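Local coordinates for methionine gamma-lyase (PDB 1E5E), which belongs to the Cys/Met metabolism family of pyridoxal-phosphate-dependent enzymes and comes from Trichomonas vaginalis, at residues N329-I333 against L384-Q390. Residue numbers count along the deposited sequence, not the author numbering.
Sequences NLKLI and LIADFKQ
A buried carboxylate can organise a loop by collecting its backbone NH groups, and D387 is a compact example. The segment 384-390 is regular α-helix, whereas 329-333 is irregular: L330 and I333 are extended (phi/psi -73/135 and -70/138), and K331 and L332 between them turn the chain around the acid. In register, the CA atoms of L330 and D387 lie 6.1 Å apart. With chi1 at t, D387 points its carboxylate into this turn. D387 OD1 accepts a hydrogen bond from K331 N (2.8 Å), while D387 OD2 accepts two, from L332 N at 2.7 Å and I333 N at 2.9 Å. One helical turn later, Q390, with chi1 and chi2 both p, folds its amide back so that NE2 donates to N329 O (2.7 Å, nearly linear) and to D387 OD1 (3.0 Å). Apolar contacts accompany this polar network. I333 CD1 sits over one face of the F388 ring, 3.2 Å from F388 CE2, and L330 CD2 lies 4.1 Å from F388 CD1. L384 CD2 is 4.0 Å from both L332 CD2 and I333 CG1. In the smaller C-terminal domain of this PLP-dependent fold, the arrangement thus fastens the loop between helix 319-328 and strand 334-335 to helix 381-396, with F388 and I333 also packing on I346 and L374 of the neighbouring strands 345-347 and 371-375, and F388 reaching helix 260-279.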
loop_
_atom_site.group_PDB
_atom_site.type_symbol
_atom_site.label_atom_id
_atom_site.label_comp_id
_atom_site.label_asym_id
_atom_site.label_seq_id
_atom_site.Cartn_x
_atom_site.Cartn_y
_atom_site.Cartn_z
ATOM N N ASN A 329 17.046 19.074 23.973
ATOM C CA ASN A 329 17.792 20.022 23.135
ATOM C C ASN A 329 18.525 19.401 21.952
ATOM O O ASN A 329 19.394 19.973 21.284
ATOM C CB ASN A 329 18.738 20.774 24.098
ATOM C CG ASN A 329 17.932 21.738 24.966
ATOM O OD1 ASN A 329 17.266 22.652 24.442
ATOM N ND2 ASN A 329 17.811 21.469 26.260
ATOM N N LEU A 330 18.277 18.107 21.762
ATOM C CA LEU A 330 18.869 17.377 20.644
ATOM C C LEU A 330 18.157 17.817 19.357
ATOM O O LEU A 330 16.938 17.960 19.381
ATOM C CB LEU A 330 18.773 15.870 20.848
ATOM C CG LEU A 330 19.741 15.349 21.937
ATOM C CD1 LEU A 330 19.430 13.879 22.260
ATOM C CD2 LEU A 330 21.171 15.458 21.450
ATOM N N LYS A 331 18.934 18.087 18.322
ATOM C CA LYS A 331 18.357 18.523 17.068
ATOM C C LYS A 331 18.372 17.474 15.956
ATOM O O LYS A 331 17.651 17.636 14.976
ATOM C CB LYS A 331 19.035 19.823 16.587
ATOM C CG LYS A 331 18.852 20.981 17.592
ATOM C CD LYS A 331 19.917 22.044 17.313
ATOM C CE LYS A 331 20.083 23.002 18.499
ATOM N NZ LYS A 331 19.349 24.285 18.345
ATOM N N LEU A 332 19.210 16.461 15.990
ATOM C CA LEU A 332 19.293 15.517 14.879
ATOM C C LEU A 332 18.715 14.183 15.323
ATOM O O LEU A 332 17.904 13.563 14.619
ATOM C CB LEU A 332 20.739 15.450 14.424
ATOM C CG LEU A 332 21.064 14.376 13.365
ATOM C CD1 LEU A 332 20.208 14.602 12.127
ATOM C CD2 LEU A 332 22.557 14.407 13.101
ATOM N N ILE A 333 19.096 13.767 16.528
ATOM C CA ILE A 333 18.596 12.531 17.125
ATOM C C ILE A 333 17.118 12.756 17.480
ATOM O O ILE A 333 16.777 13.881 17.873
ATOM C CB ILE A 333 19.449 12.106 18.316
ATOM C CG1 ILE A 333 20.859 11.849 17.729
ATOM C CG2 ILE A 333 18.916 10.810 18.926
ATOM C CD1 ILE A 333 21.976 12.033 18.705
ATOM N N LEU A 384 26.189 13.201 14.199
ATOM C CA LEU A 384 25.583 12.674 15.414
ATOM C C LEU A 384 26.366 13.154 16.652
ATOM O O LEU A 384 25.819 13.550 17.665
ATOM C CB LEU A 384 25.581 11.130 15.380
ATOM C CG LEU A 384 24.639 10.511 14.333
ATOM C CD1 LEU A 384 24.886 9.019 14.188
ATOM C CD2 LEU A 384 23.182 10.779 14.718
ATOM N N ILE A 385 27.680 13.016 16.647
ATOM C CA ILE A 385 28.510 13.414 17.785
ATOM C C ILE A 385 28.362 14.913 18.003
ATOM O O ILE A 385 28.152 15.274 19.161
ATOM C CB ILE A 385 29.993 13.086 17.533
ATOM C CG1 ILE A 385 30.198 11.564 17.650
ATOM C CG2 ILE A 385 30.881 13.883 18.491
ATOM C CD1 ILE A 385 31.514 11.054 17.073
ATOM N N ALA A 386 28.337 15.715 16.933
ATOM C CA ALA A 386 28.088 17.148 17.132
ATOM C C ALA A 386 26.729 17.434 17.751
ATOM O O ALA A 386 26.614 18.437 18.477
ATOM C CB ALA A 386 28.251 17.959 15.830
ATOM N N ASP A 387 25.688 16.608 17.508
ATOM C CA ASP A 387 24.406 16.895 18.154
ATOM C C ASP A 387 24.546 16.622 19.653
ATOM O O ASP A 387 23.958 17.325 20.502
ATOM C CB ASP A 387 23.311 16.024 17.525
ATOM C CG ASP A 387 21.907 16.440 17.858
ATOM O OD1 ASP A 387 21.684 17.634 18.176
ATOM O OD2 ASP A 387 20.995 15.568 17.832
ATOM N N PHE A 388 25.263 15.528 19.997
ATOM C CA PHE A 388 25.446 15.312 21.446
ATOM C C PHE A 388 26.348 16.385 22.060
ATOM O O PHE A 388 26.069 16.848 23.174
ATOM C CB PHE A 388 25.999 13.945 21.737
ATOM C CG PHE A 388 24.993 12.833 21.712
ATOM C CD1 PHE A 388 24.015 12.756 22.682
ATOM C CD2 PHE A 388 25.057 11.859 20.738
ATOM C CE1 PHE A 388 23.104 11.713 22.690
ATOM C CE2 PHE A 388 24.140 10.825 20.768
ATOM C CZ PHE A 388 23.158 10.743 21.725
ATOM N N LYS A 389 27.394 16.800 21.362
ATOM C CA LYS A 389 28.261 17.851 21.897
ATOM C C LYS A 389 27.479 19.123 22.253
ATOM O O LYS A 389 27.685 19.625 23.361
ATOM C CB LYS A 389 29.371 18.225 20.945
ATOM C CG LYS A 389 30.158 19.475 21.358
ATOM C CD LYS A 389 31.546 19.374 20.736
ATOM C CE LYS A 389 32.227 20.737 20.679
ATOM N NZ LYS A 389 32.327 21.333 22.030
ATOM N N GLN A 390 26.654 19.648 21.362
ATOM C CA GLN A 390 25.952 20.874 21.679
ATOM C C GLN A 390 24.986 20.599 22.832
ATOM O O GLN A 390 24.875 21.431 23.736
ATOM C CB GLN A 390 25.217 21.531 20.515
ATOM C CG GLN A 390 24.150 20.741 19.781
ATOM C CD GLN A 390 22.765 20.859 20.359
ATOM O OE1 GLN A 390 22.528 21.844 21.073
ATOM N NE2 GLN A 390 21.867 19.898 20.124
#